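Local atomic coordinates of alpha,alpha-trehalose-phosphate synthase (UDP-forming) (Burkholderia xenovorans, PDB entry 5V0T), a protein that belongs to glycosyltransferase family 20, built on the two-domain GT-B plan, and here carries uridine-5'-diphosphate and 6-O-phosphono-alpha-D-glucopyranose. Residues S274-D279 against F307-P312; K282-R287 against L326-E331; L397-F402 against A412-P417. All blocks are in the same frame, centred on the assembly; numbering follows the deposited sequence.

Interactions 1 and 3 lie in the same six-stranded parallel sheet, with centres about 16 Å apart; interaction 1 joins two inner strands and interaction 3 adds the edge strand 413-415. Interaction 2 packs helix 284-297, which connects the two strands of interaction 1, against helix 319-339. Its centre is about 10 Å from that of interaction 1, and a salt bridge ties the two together: Asp276 OD1 to Arg287 NH1, 2.6 Å. Both donate hydrogen bonds to the diphosphate of UDP, Arg277 from the one and Lys282 from the other. Interaction 3 stands further back, with the Leu399 side chain about 9 Å from UDP, and meets interaction 2 where Glu286 CB packs on Pro417 O.

Interaction 1 (S274-D279 against F307-P312); sequences SVDRLD and FLQIAP. With UDP (uridine-5'-diphosphate), chain I; G6P (6-O-phosphono-alpha-D-glucopyranose), chain J.
Ser274 and Val275 pair in parallel with Gln309 and Ile310 where strands 270-275 and 305-310 end. The backbone supplies four hydrogen bonds: Ser274 N to Leu308 O, Ile310 N to Ser274 O, Asp276 N to Ile310 O and, past the strands, Leu278 N to Pro312 O at 3.1 Å. Between side chains, Gln309 NE2 reaches Asp276 OD1 over 2.9 Å, nearly straight at 172°. It meets the carboxylate on its anti side, 27° out of plane. NE2 also gives to Ile310 O from above that carbonyl's plane, while Asp276 OD1 is shared with Arg287. Packing is lighter: Ser274 OG, bonded to Tyr370 O, sits at the Phe307 ring edge, 3.3 Å from CE1, and Leu278 CG rests 4.1 Å from Ala311 CB. Toward the ligands, Val275 CG1, anti to the backbone N (chi1 179°), lies 3.4 Å from UDP C5. Arg277 grips the beta-phosphate twice, NE to UDP O3B at 2.7 Å and NH2 to UDP O2B at 2.9 Å, with G6P O5 over one guanidinium face. Arg277 NH1 salt-bridges Asp279 OD2 at 3.0 Å. Just past the strand ends, a guanidinium is held at its edge by phosphate oxygens and a carboxylate, probably offsetting phosphate charge.

Interaction 2 (K282-R287 against L326-E331); sequences KGLVER and LQLEGE. With UDP (uridine-5'-diphosphate), chain I.
Leu284 and Leu328 form the close-packed part of this contact between helices 284-297 and 319-339. Leu328 reaches across with CG anti to its backbone N (chi1 -172°), and both its methyls land on Leu284 in the first turn of the other helix: CD1 lies 3.7 Å from Leu284 CB and 3.6 Å from the carbonyl Leu284 O, while CD2 touches Leu284 CD1 at 3.8 Å. Phe288 from the next turn and Leu278 from the loop before it also press on Leu328, so this side is thoroughly buried. The backbones come near as well, with Val285 CA and Leu328 CA 5.7 Å apart.

Val285 marks the passage outward, its two methyls splitting between two polar residues whose chains run across it at about a right angle. Val285 CG2 lies 3.7 Å from Gln327 CG in an extended stem; this is the solvent side, where a methyl meets an exposed chain. Val285 CG1 rests 3.9 Å from Glu331 CD; that chain bends at its second torsion (chi2 -71°), and its carboxylate is held by salt bridges to Arg334 and Arg289.

Ahead of the helix, Gly283 takes the N-cap position. Just before it, Lys282 stretches away from the helix pair toward UDP, where NZ bonds O2B at 2.8 Å and O3A at 3.1 Å and also forms a salt bridge with Asp376. Helix 284-297 crosses over from strand 270-275 to strand 305-310, which helix 319-339 follows; neighbouring helices packed so against a parallel sheet, diphosphate near a helix start, fit the Rossmann-like nucleotide-binding domain of a GT-B protein.

Interaction 3 (L397-F402 against A412-P417); sequences LVLSRF and ALIVNP
Leu399 and Ile414 lie side by side and point the same way, with Leu399 CD2 and Ile414 CD1 meeting at 4.1 Å. On the same face of the sheet Ala412 CB fits between two leucines, 3.8 Å from Leu397 CD2 and equally near Leu399 CB; helix 380-388 packs on both leucines. The other face carries Val398 and Val415, which cross at about a right angle and touch methyl to methyl, CG1 to CG1 at 4.0 Å. Leu413 joins them there, and helix 420-432 covers this face.

Beneath the side chains, Val398, Leu399 and Ser400 pair in parallel with Leu413, Ile414 and Val415. Four backbone hydrogen bonds hold the ladder, running from Leu413 N to Leu397 O at one end to Arg401 N to Val415 O at the other. This sets strand 413-415 on the edge of the sheet, whose strand order 3-2-1-4-5-6 is that of a Rossmann-like domain.

Past the strands the groups turn differently. Arg401 CG sits in the crowded position between backbone N and carbonyl carbon (chi1 71°), which brings it over the centre of the Phe402 ring, while Arg401 CB touches Ile414 CG2 at 3.5 Å. Phe402 turns its edge to the second segment: the Asn416 amide stands 86° to the ring plane, OD1 3.8 Å from CE2, and OD1 is itself held by Val418 N. Pro417 CD reaches the same edge. Ser400 OG accepts Phe402 N at 3.0 Å in an ST turn, bonds to Pro373 O as well, and lies 3.3 Å from Pro417 CG.

Interaction 1 (S274-D279 against F307-P312)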
loop_
_atom_site.group_PDB
_atom_site.type_symbol
_atom_site.label_atom_id
_atom_site.label_comp_id
_atom_site.label_asym_id
_atom_site.label_seq_id
_atom_site.Cartn_x
_atom_site.Cartn_y
_atom_site.Cartn_z
ATOM N N SER A 274 6.196 3.785 -14.193
ATOM C CA SER A 274 5.241 3.699 -13.100
ATOM C C SER A 274 4.770 2.258 -12.954
ATOM O O SER A 274 4.659 1.521 -13.941
ATOM C CB SER A 274 4.014 4.600 -13.340
ATOM O OG SER A 274 4.346 5.989 -13.326
ATOM N N VAL A 275 4.464 1.873 -11.714
ATOM C CA VAL A 275 3.910 0.558 -11.385
ATOM C C VAL A 275 2.847 0.774 -10.321
ATOM O O VAL A 275 3.174 1.205 -9.210
ATOM C CB VAL A 275 4.964 -0.423 -10.846
ATOM C CG1 VAL A 275 4.292 -1.740 -10.510
ATOM C CG2 VAL A 275 6.111 -0.633 -11.840
ATOM N N ASP A 276 1.586 0.468 -10.646
ATOM C CA ASP A 276 0.453 0.736 -9.758
ATOM C C ASP A 276 -0.647 -0.271 -10.033
ATOM O O ASP A 276 -1.043 -0.413 -11.188
ATOM C CB ASP A 276 -0.159 2.132 -9.992
ATOM C CG ASP A 276 0.842 3.259 -9.920
ATOM O OD1 ASP A 276 1.658 3.399 -10.858
ATOM O OD2 ASP A 276 0.773 4.045 -8.943
ATOM N N ARG A 277 -1.200 -0.911 -8.997
ATOM C CA ARG A 277 -2.536 -1.480 -9.175
ATOM C C ARG A 277 -3.421 -0.412 -9.816
ATOM O O ARG A 277 -3.292 0.777 -9.509
ATOM C CB ARG A 277 -3.126 -1.934 -7.834
ATOM C CG ARG A 277 -2.478 -3.183 -7.207
ATOM C CD ARG A 277 -3.209 -3.575 -5.882
ATOM N NE ARG A 277 -3.229 -2.432 -4.975
ATOM C CZ ARG A 277 -4.278 -1.637 -4.777
ATOM N NH1 ARG A 277 -5.441 -1.879 -5.373
ATOM N NH2 ARG A 277 -4.156 -0.598 -3.970
ATOM N N LEU A 278 -4.283 -0.810 -10.756
ATOM C CA LEU A 278 -5.131 0.180 -11.426
ATOM C C LEU A 278 -6.300 0.524 -10.494
ATOM O O LEU A 278 -7.459 0.145 -10.686
ATOM C CB LEU A 278 -5.586 -0.302 -12.804
ATOM C CG LEU A 278 -5.786 0.819 -13.846
ATOM C CD1 LEU A 278 -6.094 0.271 -15.245
ATOM C CD2 LEU A 278 -6.930 1.780 -13.425
ATOM N N ASP A 279 -5.952 1.288 -9.468
ATOM C CA ASP A 279 -6.847 1.737 -8.420
ATOM C C ASP A 279 -7.104 3.235 -8.598
ATOM O O ASP A 279 -6.201 3.980 -8.987
ATOM C CB ASP A 279 -6.200 1.434 -7.059
ATOM C CG ASP A 279 -7.177 1.502 -5.907
ATOM O OD1 ASP A 279 -7.836 2.550 -5.711
ATOM O OD2 ASP A 279 -7.298 0.480 -5.198
ATOM N N PHE A 307 6.794 6.579 -21.632
ATOM C CA PHE A 307 6.219 6.427 -20.302
ATOM C C PHE A 307 5.664 5.004 -20.233
ATOM O O PHE A 307 4.689 4.673 -20.921
ATOM C CB PHE A 307 5.156 7.507 -20.069
ATOM C CG PHE A 307 4.348 7.349 -18.802
ATOM C CD1 PHE A 307 4.818 6.620 -17.715
ATOM C CD2 PHE A 307 3.092 7.956 -18.707
ATOM C CE1 PHE A 307 4.043 6.473 -16.556
ATOM C CE2 PHE A 307 2.303 7.814 -17.547
ATOM C CZ PHE A 307 2.792 7.084 -16.474
ATOM N N LEU A 308 6.328 4.157 -19.458
ATOM C CA LEU A 308 5.864 2.805 -19.180
ATOM C C LEU A 308 4.983 2.833 -17.927
ATOM O O LEU A 308 5.465 3.127 -16.828
ATOM C CB LEU A 308 7.065 1.876 -18.995
ATOM C CG LEU A 308 6.737 0.450 -18.535
ATOM C CD1 LEU A 308 5.891 -0.296 -19.570
ATOM C CD2 LEU A 308 8.022 -0.317 -18.203
ATOM N N GLN A 309 3.687 2.525 -18.087
ATOM C CA GLN A 309 2.772 2.371 -16.956
ATOM C C GLN A 309 2.372 0.904 -16.882
ATOM O O GLN A 309 1.598 0.415 -17.717
ATOM C CB GLN A 309 1.530 3.250 -17.089
ATOM C CG GLN A 309 0.475 2.948 -15.993
ATOM C CD GLN A 309 0.894 3.492 -14.632
ATOM O OE1 GLN A 309 1.056 4.686 -14.478
ATOM N NE2 GLN A 309 1.074 2.601 -13.637
ATOM N N ILE A 310 2.909 0.199 -15.906
ATOM C CA ILE A 310 2.442 -1.144 -15.588
ATOM C C ILE A 310 1.308 -0.987 -14.580
ATOM O O ILE A 310 1.493 -0.396 -13.506
ATOM C CB ILE A 310 3.581 -2.014 -15.049
ATOM C CG1 ILE A 310 4.618 -2.220 -16.150
ATOM C CG2 ILE A 310 3.043 -3.371 -14.561
ATOM C CD1 ILE A 310 5.846 -3.084 -15.733
ATOM N N ALA A 311 0.118 -1.452 -14.946
ATOM C CA ALA A 311 -1.093 -1.197 -14.158
ATOM C C ALA A 311 -1.897 -2.479 -14.028
ATOM O O ALA A 311 -2.883 -2.689 -14.743
ATOM C CB ALA A 311 -1.936 -0.090 -14.793
ATOM N N PRO A 312 -1.504 -3.372 -13.117
ATOM C CA PRO A 312 -2.152 -4.680 -13.063
ATOM C C PRO A 312 -3.608 -4.568 -12.642
ATOM O O PRO A 312 -3.991 -3.646 -11.901
ATOM C CB PRO A 312 -1.327 -5.448 -12.010
ATOM C CG PRO A 312 -0.377 -4.507 -11.437
ATOM C CD PRO A 312 -0.253 -3.338 -12.345
HETATM N N1 UDP I . 3.942 -5.340 -7.330
HETATM C C2 UDP I . 4.274 -6.576 -7.863
HETATM N N3 UDP I . 3.862 -6.785 -9.147
HETATM C C4 UDP I . 3.170 -5.903 -9.947
HETATM C C5 UDP I . 2.865 -4.638 -9.331
HETATM C C6 UDP I . 3.264 -4.399 -8.073
HETATM O O2 UDP I . 4.877 -7.429 -7.235
HETATM O O4 UDP I . 2.871 -6.239 -11.100
HETATM C "C1'" UDP I . 4.369 -5.061 -5.956
HETATM C "C2'" UDP I . 5.326 -3.877 -5.843
HETATM O "O2'" UDP I . 6.655 -4.309 -6.081
HETATM C "C3'" UDP I . 5.086 -3.447 -4.394
HETATM C "C4'" UDP I . 3.591 -3.730 -4.204
HETATM O "O4'" UDP I . 3.232 -4.710 -5.202
HETATM O "O3'" UDP I . 5.837 -4.216 -3.458
HETATM C "C5'" UDP I . 2.687 -2.532 -4.322
HETATM O "O5'" UDP I . 2.694 -1.863 -3.046
HETATM P PA UDP I . 2.390 -0.315 -2.925
HETATM O O1A UDP I . 3.168 0.476 -3.956
HETATM O O2A UDP I . 2.623 0.059 -1.509
HETATM O O3A UDP I . 0.864 -0.154 -3.304
HETATM P PB UDP I . -0.455 -0.991 -3.036
HETATM O O1B UDP I . -0.212 -1.626 -1.664
HETATM O O2B UDP I . -1.533 0.106 -2.916
HETATM O O3B UDP I . -0.712 -1.972 -4.119
HETATM C C1 G6P J . -3.363 -2.521 -0.388
HETATM C C2 G6P J . -4.062 -2.884 0.912
HETATM C C3 G6P J . -3.865 -4.368 1.228
HETATM C C4 G6P J . -4.336 -5.202 0.033
HETATM C C5 G6P J . -3.604 -4.746 -1.230
HETATM C C6 G6P J . -4.024 -5.598 -2.429
HETATM O O1 G6P J . -1.974 -2.761 -0.195
HETATM O O2 G6P J . -3.559 -2.053 1.974
HETATM O O3 G6P J . -4.661 -4.681 2.383
HETATM O O4 G6P J . -4.043 -6.596 0.263
HETATM O O5 G6P J . -3.847 -3.349 -1.458
HETATM O O6 G6P J . -5.453 -5.556 -2.585
HETATM P P G6P J . -6.294 -6.929 -2.569
HETATM O O1P G6P J . -5.990 -7.624 -3.872
HETATM O O2P G6P J . -7.719 -6.481 -2.403
HETATM O O3P G6P J . -5.762 -7.697 -1.380
#

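Interaction 2 (K282-R287 against L326-E331)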
loop_
_atom_site.group_PDB
_atom_site.type_symbol
_atom_site.label_atom_id
_atom_site.label_comp_id
_atom_site.label_asym_id
_atom_site.label_seq_id
_atom_site.Cartn_x
_atom_site.Cartn_y
_atom_site.Cartn_z
ATOM N N LYS A 282 -4.643 5.844 -7.109
ATOM C CA LYS A 282 -3.273 6.010 -7.600
ATOM C C LYS A 282 -3.085 7.230 -8.507
ATOM O O LYS A 282 -1.965 7.480 -8.975
ATOM C CB LYS A 282 -2.839 4.734 -8.320
ATOM C CG LYS A 282 -2.873 3.495 -7.390
ATOM C CD LYS A 282 -1.734 3.522 -6.373
ATOM C CE LYS A 282 -1.772 2.274 -5.441
ATOM N NZ LYS A 282 -0.722 2.320 -4.355
ATOM N N GLY A 283 -4.133 8.013 -8.726
ATOM C CA GLY A 283 -4.037 9.231 -9.520
ATOM C C GLY A 283 -3.521 9.026 -10.928
ATOM O O GLY A 283 -2.784 9.874 -11.447
ATOM N N LEU A 284 -3.928 7.937 -11.577
ATOM C CA LEU A 284 -3.360 7.579 -12.875
ATOM C C LEU A 284 -3.843 8.497 -13.999
ATOM O O LEU A 284 -3.078 8.769 -14.936
ATOM C CB LEU A 284 -3.670 6.106 -13.192
ATOM C CG LEU A 284 -3.069 5.127 -12.162
ATOM C CD1 LEU A 284 -3.523 3.696 -12.415
ATOM C CD2 LEU A 284 -1.523 5.187 -12.121
ATOM N N VAL A 285 -5.082 8.992 -13.939
ATOM C CA VAL A 285 -5.540 9.930 -14.969
ATOM C C VAL A 285 -4.739 11.222 -14.895
ATOM O O VAL A 285 -4.260 11.729 -15.914
ATOM C CB VAL A 285 -7.054 10.195 -14.850
ATOM C CG1 VAL A 285 -7.475 11.390 -15.756
ATOM C CG2 VAL A 285 -7.836 8.938 -15.253
ATOM N N GLU A 286 -4.551 11.758 -13.681
ATOM C CA GLU A 286 -3.773 12.990 -13.539
ATOM C C GLU A 286 -2.336 12.767 -13.983
ATOM O O GLU A 286 -1.721 13.643 -14.605
ATOM C CB GLU A 286 -3.791 13.478 -12.084
ATOM C CG GLU A 286 -5.163 13.966 -11.580
ATOM C CD GLU A 286 -6.072 12.834 -11.130
ATOM O OE1 GLU A 286 -5.690 11.653 -11.255
ATOM O OE2 GLU A 286 -7.177 13.128 -10.628
ATOM N N ARG A 287 -1.790 11.604 -13.653
ATOM C CA ARG A 287 -0.433 11.239 -14.042
ATOM C C ARG A 287 -0.271 11.224 -15.562
ATOM O O ARG A 287 0.716 11.745 -16.105
ATOM C CB ARG A 287 -0.123 9.869 -13.448
ATOM C CG ARG A 287 1.241 9.396 -13.695
ATOM C CD ARG A 287 1.521 8.099 -13.028
ATOM N NE ARG A 287 1.134 8.054 -11.617
ATOM C CZ ARG A 287 1.234 6.947 -10.901
ATOM N NH1 ARG A 287 1.700 5.866 -11.503
ATOM N NH2 ARG A 287 0.861 6.903 -9.615
ATOM N N LEU A 326 -11.612 2.059 -17.488
ATOM C CA LEU A 326 -12.104 2.637 -18.733
ATOM C C LEU A 326 -11.602 4.060 -18.925
ATOM O O LEU A 326 -11.198 4.443 -20.034
ATOM C CB LEU A 326 -13.629 2.620 -18.752
ATOM C CG LEU A 326 -14.324 1.274 -18.914
ATOM C CD1 LEU A 326 -15.824 1.447 -18.660
ATOM C CD2 LEU A 326 -14.065 0.717 -20.325
ATOM N N GLN A 327 -11.635 4.859 -17.861
ATOM C CA GLN A 327 -11.195 6.240 -17.984
ATOM C C GLN A 327 -9.728 6.296 -18.382
ATOM O O GLN A 327 -9.359 7.035 -19.303
ATOM C CB GLN A 327 -11.439 7.001 -16.683
ATOM C CG GLN A 327 -11.108 8.486 -16.817
ATOM C CD GLN A 327 -11.459 9.325 -15.601
ATOM O OE1 GLN A 327 -11.613 8.815 -14.484
ATOM N NE2 GLN A 327 -11.582 10.634 -15.818
ATOM N N LEU A 328 -8.893 5.475 -17.739
ATOM C CA LEU A 328 -7.452 5.501 -17.999
ATOM C C LEU A 328 -7.134 5.027 -19.406
ATOM O O LEU A 328 -6.235 5.567 -20.066
ATOM C CB LEU A 328 -6.710 4.634 -16.985
ATOM C CG LEU A 328 -5.179 4.741 -17.060
ATOM C CD1 LEU A 328 -4.766 6.199 -16.741
ATOM C CD2 LEU A 328 -4.517 3.737 -16.099
ATOM N N GLU A 329 -7.845 4.003 -19.873
ATOM C CA GLU A 329 -7.590 3.495 -21.212
ATOM C C GLU A 329 -7.924 4.535 -22.276
ATOM O O GLU A 329 -7.200 4.661 -23.270
ATOM C CB GLU A 329 -8.357 2.188 -21.405
ATOM C CG GLU A 329 -7.637 1.095 -20.613
ATOM C CD GLU A 329 -8.352 -0.233 -20.517
ATOM O OE1 GLU A 329 -7.689 -1.181 -20.039
ATOM O OE2 GLU A 329 -9.553 -0.341 -20.867
ATOM N N GLY A 330 -8.995 5.311 -22.071
ATOM C CA GLY A 330 -9.284 6.400 -22.987
ATOM C C GLY A 330 -8.217 7.483 -22.966
ATOM O O GLY A 330 -7.906 8.071 -24.000
ATOM N N GLU A 331 -7.648 7.762 -21.783
ATOM C CA GLU A 331 -6.528 8.700 -21.680
ATOM C C GLU A 331 -5.336 8.228 -22.505
ATOM O O GLU A 331 -4.757 8.999 -23.276
ATOM C CB GLU A 331 -6.106 8.881 -20.212
ATOM C CG GLU A 331 -7.168 9.500 -19.320
ATOM C CD GLU A 331 -7.395 10.980 -19.615
ATOM O OE1 GLU A 331 -6.431 11.763 -19.515
ATOM O OE2 GLU A 331 -8.535 11.364 -19.953
HETATM N N1 UDP I . 3.942 -5.340 -7.330
HETATM C C2 UDP I . 4.274 -6.576 -7.863
HETATM N N3 UDP I . 3.862 -6.785 -9.147
HETATM C C4 UDP I . 3.170 -5.903 -9.947
HETATM C C5 UDP I . 2.865 -4.638 -9.331
HETATM C C6 UDP I . 3.264 -4.399 -8.073
HETATM O O2 UDP I . 4.877 -7.429 -7.235
HETATM O O4 UDP I . 2.871 -6.239 -11.100
HETATM C "C1'" UDP I . 4.369 -5.061 -5.956
HETATM C "C2'" UDP I . 5.326 -3.877 -5.843
HETATM O "O2'" UDP I . 6.655 -4.309 -6.081
HETATM C "C3'" UDP I . 5.086 -3.447 -4.394
HETATM C "C4'" UDP I . 3.591 -3.730 -4.204
HETATM O "O4'" UDP I . 3.232 -4.710 -5.202
HETATM O "O3'" UDP I . 5.837 -4.216 -3.458
HETATM C "C5'" UDP I . 2.687 -2.532 -4.322
HETATM O "O5'" UDP I . 2.694 -1.863 -3.046
HETATM P PA UDP I . 2.390 -0.315 -2.925
HETATM O O1A UDP I . 3.168 0.476 -3.956
HETATM O O2A UDP I . 2.623 0.059 -1.509
HETATM O O3A UDP I . 0.864 -0.154 -3.304
HETATM P PB UDP I . -0.455 -0.991 -3.036
HETATM O O1B UDP I . -0.212 -1.626 -1.664
HETATM O O2B UDP I . -1.533 0.106 -2.916
HETATM O O3B UDP I . -0.712 -1.972 -4.119
#

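Interaction 3 (L397-F402 against A412-P417)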
loop_
_atom_site.group_PDB
_atom_site.type_symbol
_atom_site.label_atom_id
_atom_site.label_comp_id
_atom_site.label_asym_id
_atom_site.label_seq_id
_atom_site.Cartn_x
_atom_site.Cartn_y
_atom_site.Cartn_z
ATOM N N LEU A 397 13.118 10.177 -8.415
ATOM C CA LEU A 397 11.766 9.856 -7.970
ATOM C C LEU A 397 10.908 11.117 -7.964
ATOM O O LEU A 397 11.250 12.107 -7.307
ATOM C CB LEU A 397 11.791 9.235 -6.573
ATOM C CG LEU A 397 10.430 8.920 -5.922
ATOM C CD1 LEU A 397 9.680 7.838 -6.706
ATOM C CD2 LEU A 397 10.642 8.474 -4.472
ATOM N N VAL A 398 9.801 11.077 -8.702
ATOM C CA VAL A 398 8.755 12.094 -8.654
ATOM C C VAL A 398 7.631 11.511 -7.799
ATOM O O VAL A 398 7.100 10.436 -8.112
ATOM C CB VAL A 398 8.276 12.464 -10.071
ATOM C CG1 VAL A 398 7.024 13.424 -10.051
ATOM C CG2 VAL A 398 9.441 13.090 -10.886
ATOM N N LEU A 399 7.287 12.192 -6.702
ATOM C CA LEU A 399 6.498 11.558 -5.644
ATOM C C LEU A 399 5.378 12.464 -5.144
ATOM O O LEU A 399 5.617 13.618 -4.767
ATOM C CB LEU A 399 7.409 11.164 -4.474
ATOM C CG LEU A 399 6.703 10.497 -3.292
ATOM C CD1 LEU A 399 6.195 9.115 -3.702
ATOM C CD2 LEU A 399 7.635 10.404 -2.084
ATOM N N SER A 400 4.161 11.929 -5.105
ATOM C CA SER A 400 3.032 12.667 -4.546
ATOM C C SER A 400 3.245 12.996 -3.070
ATOM O O SER A 400 3.586 12.119 -2.271
ATOM C CB SER A 400 1.757 11.848 -4.681
ATOM O OG SER A 400 0.715 12.488 -3.980
ATOM N N ARG A 401 2.984 14.255 -2.694
ATOM C CA ARG A 401 3.009 14.622 -1.279
ATOM C C ARG A 401 1.996 13.827 -0.452
ATOM O O ARG A 401 2.096 13.804 0.779
ATOM C CB ARG A 401 2.717 16.117 -1.105
ATOM C CG ARG A 401 1.260 16.498 -1.401
ATOM C CD ARG A 401 0.953 17.890 -0.890
ATOM N NE ARG A 401 1.132 17.973 0.555
ATOM C CZ ARG A 401 1.508 19.072 1.203
ATOM N NH1 ARG A 401 1.759 20.191 0.534
ATOM N NH2 ARG A 401 1.640 19.047 2.520
ATOM N N PHE A 402 1.025 13.179 -1.092
ATOM C CA PHE A 402 0.018 12.427 -0.353
ATOM C C PHE A 402 0.350 10.950 -0.223
ATOM O O PHE A 402 -0.456 10.198 0.341
ATOM C CB PHE A 402 -1.352 12.589 -1.012
ATOM C CG PHE A 402 -1.814 14.019 -1.072
ATOM C CD1 PHE A 402 -2.082 14.720 0.094
ATOM C CD2 PHE A 402 -1.945 14.661 -2.293
ATOM C CE1 PHE A 402 -2.500 16.057 0.053
ATOM C CE2 PHE A 402 -2.369 16.001 -2.350
ATOM C CZ PHE A 402 -2.647 16.693 -1.171
ATOM N N ALA A 412 13.193 13.064 -3.033
ATOM C CA ALA A 412 12.268 13.010 -4.149
ATOM C C ALA A 412 11.864 14.427 -4.576
ATOM O O ALA A 412 11.984 15.395 -3.818
ATOM C CB ALA A 412 11.026 12.198 -3.776
ATOM N N LEU A 413 11.378 14.536 -5.808
ATOM C CA LEU A 413 10.672 15.728 -6.261
ATOM C C LEU A 413 9.211 15.560 -5.861
ATOM O O LEU A 413 8.486 14.761 -6.463
ATOM C CB LEU A 413 10.818 15.928 -7.768
ATOM C CG LEU A 413 12.226 16.180 -8.323
ATOM C CD1 LEU A 413 12.223 16.088 -9.865
ATOM C CD2 LEU A 413 12.791 17.535 -7.856
ATOM N N ILE A 414 8.791 16.309 -4.844
ATOM C CA ILE A 414 7.447 16.193 -4.274
ATOM C C ILE A 414 6.487 17.027 -5.104
ATOM O O ILE A 414 6.773 18.190 -5.414
ATOM C CB ILE A 414 7.435 16.655 -2.806
ATOM C CG1 ILE A 414 8.474 15.892 -1.994
ATOM C CG2 ILE A 414 6.060 16.411 -2.189
ATOM C CD1 ILE A 414 8.229 14.425 -1.992
ATOM N N VAL A 415 5.342 16.440 -5.468
ATOM C CA VAL A 415 4.367 17.111 -6.309
ATOM C C VAL A 415 2.982 16.947 -5.705
ATOM O O VAL A 415 2.718 16.028 -4.930
ATOM C CB VAL A 415 4.375 16.578 -7.760
ATOM C CG1 VAL A 415 5.744 16.808 -8.406
ATOM C CG2 VAL A 415 4.034 15.121 -7.782
ATOM N N ASN A 416 2.102 17.867 -6.069
ATOM C CA ASN A 416 0.680 17.712 -5.807
ATOM C C ASN A 416 0.041 17.162 -7.069
ATOM O O ASN A 416 0.065 17.847 -8.105
ATOM C CB ASN A 416 0.053 19.046 -5.421
ATOM C CG ASN A 416 -1.400 18.903 -4.969
ATOM O OD1 ASN A 416 -2.170 18.128 -5.532
ATOM N ND2 ASN A 416 -1.762 19.631 -3.936
ATOM N N PRO A 417 -0.539 15.958 -7.045
ATOM C CA PRO A 417 -1.060 15.363 -8.295
ATOM C C PRO A 417 -2.181 16.156 -8.952
ATOM O O PRO A 417 -2.369 16.037 -10.169
ATOM C CB PRO A 417 -1.553 13.970 -7.860
ATOM C CG PRO A 417 -1.031 13.757 -6.482
ATOM C CD PRO A 417 -0.773 15.103 -5.870
#